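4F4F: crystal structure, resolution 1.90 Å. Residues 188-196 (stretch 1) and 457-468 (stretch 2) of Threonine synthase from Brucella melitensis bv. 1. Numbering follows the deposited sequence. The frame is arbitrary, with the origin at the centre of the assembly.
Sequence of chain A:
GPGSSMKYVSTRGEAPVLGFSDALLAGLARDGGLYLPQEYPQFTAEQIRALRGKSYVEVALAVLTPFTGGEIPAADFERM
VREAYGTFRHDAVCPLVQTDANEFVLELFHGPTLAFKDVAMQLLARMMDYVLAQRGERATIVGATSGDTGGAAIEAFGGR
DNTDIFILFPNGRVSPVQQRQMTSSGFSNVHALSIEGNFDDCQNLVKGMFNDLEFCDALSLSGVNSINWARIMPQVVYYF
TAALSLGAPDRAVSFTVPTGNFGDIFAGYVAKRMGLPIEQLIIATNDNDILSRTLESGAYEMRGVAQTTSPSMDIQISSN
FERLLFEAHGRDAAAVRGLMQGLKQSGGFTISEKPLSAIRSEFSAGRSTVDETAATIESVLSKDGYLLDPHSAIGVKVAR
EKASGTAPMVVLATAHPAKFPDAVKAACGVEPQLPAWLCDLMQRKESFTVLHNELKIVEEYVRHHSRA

Stretch 1 188-196: SNVHALSIE
Stretch 2, residues 457-468: IVEEYVRHHSRA

The imidazole of His-191 is tied to the helical stretch through both of its nitrogens. ND1 of His-191 lies 3.0 Å from OH of Tyr-461 in a direct hydrogen bond, and either atom could be the donor. The second nitrogen, NE2 of His-191, is 2.8 Å from a water, and that water donates to O of His-465 at 3.0 Å. A second water extends the network: it lies 2.8 Å from OH of Tyr-461 and donates to O of Ala-192 at 3.2 Å. Tyr-461 OH therefore meets both a strand side chain and, through water, the strand backbone.

Stretch 1 is extended from Val-190 through Ile-195, with phi near -80° to -130° and psi near 100° to 135°. Asn-189 precedes it at -97/14. Stretch 2 enters already helical and stays so through His-465, phi/psi near -64/-44, with His-465 relaxed to -102/-27. Its backbone bonds run from i+4 to i, as in Tyr-461 N to Ile-457 O, 3.1 Å. Ser-466 leaves the helix at -65/141, although its N still bonds Val-462 O at 2.9 Å. Beyond it, Ala-468 N donates to Ser-466 OG at 3.1 Å.

The strand and helix run nearly antiparallel, at 166°, with axes 10.9 Å apart at closest approach. At this spacing the direct contacts are made by side chains, and backbone joins through water. The register is set by three pairs. CA of Asn-189 lies 7.9 Å from CA of Ser-466. CA of His-191 lies 8.4 Å from CA of His-465. CA of Leu-193 lies 8.5 Å from CA of Val-458. His-191 and Leu-193 point toward the helix, while Ala-192 between them points away. Val-458, Tyr-461 and His-465 point toward the strand, following the three-to-four-residue helical repeat.

Leu-193 has chi1 m and chi2 t. Its CD2 sits over one face of the Tyr-461 ring, 3.8 Å from the centroid and 3.6 Å from CE1 of Tyr-461. Its CD1 reaches CG1 of Val-458 at 4.2 Å. A branched aliphatic side chain suits this buried place; CD2 covers the Tyr-461 ring, and CD1 lies near both that ring and Val-458. Tyr-461, chi1 t and chi2 -78°, offers a ring face to Leu-193 and its hydroxyl to His-191. Val-458, chi1 t, is buried and apolar. Its CG2 is 4.1 Å from CD1 of Ile-195, whose CA-to-CB bond points sideways, but whose end, in the m, m rotamer, comes nearer the helix.

His-191 has chi1 m and chi2 -93°. Its CE1 packs 3.6 Å from CB of His-465, whose chi1 is m and chi2 -84°. The two rings are oblique, with planes at 51° and centroids 5.3 Å apart. At this end Arg-467, with chi angles m, t, m and 166°, brings NH2 to 3.6 Å from CB of Asn-189. Asn-189 has chi1 p, and both polar atoms of its amide bond elsewhere in the structure. The contact buries 352 Å² in total. Leu-193, His-191 and Tyr-461 account for most of it, combining apolar packing with polar anchoring.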

# COMPACT_ATOMS: atom_id res chain seq x y z
N SER A 188 22.41 1.97 10.09
CA SER A 188 22.94 3.27 10.57
C SER A 188 22.17 4.49 10.02
O SER A 188 22.20 5.56 10.63
CB SER A 188 24.43 3.38 10.23
OG SER A 188 24.60 3.29 8.82
N ASN A 189 21.43 4.34 8.93
CA ASN A 189 20.67 5.44 8.35
C ASN A 189 19.21 5.47 8.76
O ASN A 189 18.42 6.17 8.13
CB ASN A 189 20.76 5.43 6.81
CG ASN A 189 19.96 4.31 6.18
OD1 ASN A 189 19.97 3.19 6.70
ND2 ASN A 189 19.24 4.61 5.06
N VAL A 190 18.88 4.69 9.79
CA VAL A 190 17.55 4.57 10.33
C VAL A 190 17.53 5.22 11.72
O VAL A 190 18.42 4.98 12.53
CB VAL A 190 17.11 3.11 10.46
CG1 VAL A 190 15.83 3.02 11.32
CG2 VAL A 190 16.89 2.50 9.07
N HIS A 191 16.51 6.04 11.94
CA HIS A 191 16.30 6.76 13.20
C HIS A 191 14.88 6.63 13.67
O HIS A 191 13.97 7.19 13.10
CB HIS A 191 16.71 8.22 13.03
CG HIS A 191 18.12 8.37 12.50
ND1 HIS A 191 19.18 8.51 13.30
CD2 HIS A 191 18.60 8.36 11.19
CE1 HIS A 191 20.30 8.59 12.54
NE2 HIS A 191 19.94 8.50 11.25
N ALA A 192 14.70 5.86 14.73
CA ALA A 192 13.36 5.62 15.28
C ALA A 192 13.21 6.60 16.43
O ALA A 192 13.99 6.56 17.37
CB ALA A 192 13.24 4.17 15.77
N LEU A 193 12.19 7.46 16.34
CA LEU A 193 11.97 8.53 17.26
C LEU A 193 10.69 8.25 18.02
O LEU A 193 9.62 8.30 17.43
CB LEU A 193 11.86 9.88 16.50
CG LEU A 193 13.09 10.32 15.69
CD1 LEU A 193 12.94 11.71 15.08
CD2 LEU A 193 14.36 10.23 16.54
N SER A 194 10.82 7.93 19.30
CA SER A 194 9.72 7.61 20.19
C SER A 194 9.28 8.92 20.85
O SER A 194 9.91 9.40 21.80
CB SER A 194 10.20 6.56 21.20
OG SER A 194 9.19 6.09 22.09
N ILE A 195 8.20 9.50 20.33
CA ILE A 195 7.72 10.81 20.78
C ILE A 195 6.88 10.66 22.05
O ILE A 195 6.00 9.78 22.13
CB ILE A 195 6.89 11.50 19.65
CG1 ILE A 195 7.71 11.54 18.33
CG2 ILE A 195 6.37 12.89 20.09
CD1 ILE A 195 9.06 12.24 18.46
N GLU A 196 7.12 11.51 23.04
CA GLU A 196 6.32 11.55 24.26
C GLU A 196 5.03 12.32 23.92
O GLU A 196 4.87 13.50 24.24
CB GLU A 196 7.12 12.12 25.45
CG GLU A 196 8.44 11.35 25.67
CD GLU A 196 8.92 11.21 27.10
OE1 GLU A 196 8.30 10.42 27.83
OE2 GLU A 196 9.90 11.88 27.54
N ILE A 457 12.70 20.49 18.70
CA ILE A 457 13.49 19.35 19.20
C ILE A 457 13.64 18.29 18.07
O ILE A 457 14.75 17.83 17.80
CB ILE A 457 12.86 18.73 20.48
CG1 ILE A 457 12.98 19.71 21.66
CG2 ILE A 457 13.50 17.38 20.79
CD1 ILE A 457 12.31 19.24 22.96
N VAL A 458 12.54 17.94 17.42
CA VAL A 458 12.56 16.93 16.36
C VAL A 458 13.39 17.45 15.17
O VAL A 458 14.22 16.71 14.62
CB VAL A 458 11.13 16.49 15.93
CG1 VAL A 458 11.20 15.54 14.75
CG2 VAL A 458 10.39 15.83 17.09
N GLU A 459 13.22 18.73 14.81
CA GLU A 459 13.95 19.24 13.64
C GLU A 459 15.44 19.22 13.93
O GLU A 459 16.22 18.89 13.05
CB GLU A 459 13.52 20.66 13.27
CG GLU A 459 12.20 20.73 12.52
CD GLU A 459 11.85 22.13 12.06
OE1 GLU A 459 12.57 23.07 12.44
OE2 GLU A 459 10.87 22.31 11.31
N GLU A 460 15.83 19.59 15.15
CA GLU A 460 17.26 19.59 15.54
C GLU A 460 17.84 18.16 15.46
O GLU A 460 18.96 17.95 15.00
CB GLU A 460 17.50 20.21 16.95
N TYR A 461 17.08 17.18 15.92
CA TYR A 461 17.55 15.79 15.84
C TYR A 461 17.74 15.41 14.38
O TYR A 461 18.79 14.87 14.00
CB TYR A 461 16.61 14.79 16.57
CG TYR A 461 17.15 13.38 16.50
CD1 TYR A 461 17.01 12.62 15.34
CD2 TYR A 461 17.84 12.80 17.58
CE1 TYR A 461 17.56 11.36 15.23
CE2 TYR A 461 18.37 11.50 17.48
CZ TYR A 461 18.23 10.79 16.30
OH TYR A 461 18.73 9.51 16.13
N VAL A 462 16.77 15.73 13.54
CA VAL A 462 16.87 15.36 12.14
C VAL A 462 18.05 16.07 11.45
O VAL A 462 18.81 15.45 10.73
CB VAL A 462 15.55 15.67 11.38
CG1 VAL A 462 15.78 15.61 9.87
CG2 VAL A 462 14.45 14.71 11.82
N ARG A 463 18.19 17.37 11.72
CA ARG A 463 19.26 18.19 11.17
C ARG A 463 20.62 17.61 11.57
O ARG A 463 21.50 17.48 10.73
CB ARG A 463 19.07 19.63 11.66
CG ARG A 463 20.08 20.66 11.17
CD ARG A 463 19.74 22.05 11.75
NE ARG A 463 18.78 22.75 10.89
CZ ARG A 463 17.54 23.14 11.23
NH1 ARG A 463 17.06 22.97 12.45
NH2 ARG A 463 16.79 23.74 10.31
N HIS A 464 20.77 17.23 12.83
CA HIS A 464 22.03 16.67 13.33
C HIS A 464 22.40 15.32 12.73
O HIS A 464 23.57 15.06 12.49
CB HIS A 464 22.03 16.58 14.86
CG HIS A 464 23.35 16.13 15.43
ND1 HIS A 464 23.59 14.85 15.79
CD2 HIS A 464 24.55 16.83 15.64
CE1 HIS A 464 24.87 14.74 16.24
NE2 HIS A 464 25.45 15.95 16.14
N HIS A 465 21.40 14.48 12.44
CA HIS A 465 21.67 13.10 12.06
C HIS A 465 21.57 12.81 10.57
O HIS A 465 22.23 11.89 10.08
CB HIS A 465 20.76 12.17 12.86
CG HIS A 465 21.13 12.08 14.32
ND1 HIS A 465 22.09 11.24 14.76
CD2 HIS A 465 20.68 12.79 15.43
CE1 HIS A 465 22.23 11.38 16.10
NE2 HIS A 465 21.38 12.33 16.51
N SER A 466 20.77 13.58 9.82
CA SER A 466 20.69 13.38 8.37
C SER A 466 22.02 13.69 7.67
O SER A 466 22.69 14.64 8.03
CB SER A 466 19.59 14.24 7.72
OG SER A 466 19.47 13.87 6.34
N ARG A 467 22.36 12.89 6.67
CA ARG A 467 23.54 13.16 5.83
C ARG A 467 23.19 14.02 4.62
O ARG A 467 24.03 14.29 3.79
CB ARG A 467 24.16 11.85 5.35
CG ARG A 467 24.67 10.96 6.47
CD ARG A 467 24.99 9.56 5.99
NE ARG A 467 23.81 8.85 5.48
CZ ARG A 467 23.86 7.74 4.75
NH1 ARG A 467 25.04 7.23 4.41
NH2 ARG A 467 22.74 7.16 4.31
N ALA A 468 21.93 14.43 4.52
CA ALA A 468 21.41 15.17 3.38
C ALA A 468 21.92 16.59 3.28
O ALA A 468 21.84 17.20 2.23
CB ALA A 468 19.89 15.20 3.42
OXT ALA A 468 22.35 17.20 4.25
O HOH W 1 21.89 9.01 9.30
O HOH W 2 17.04 7.46 17.12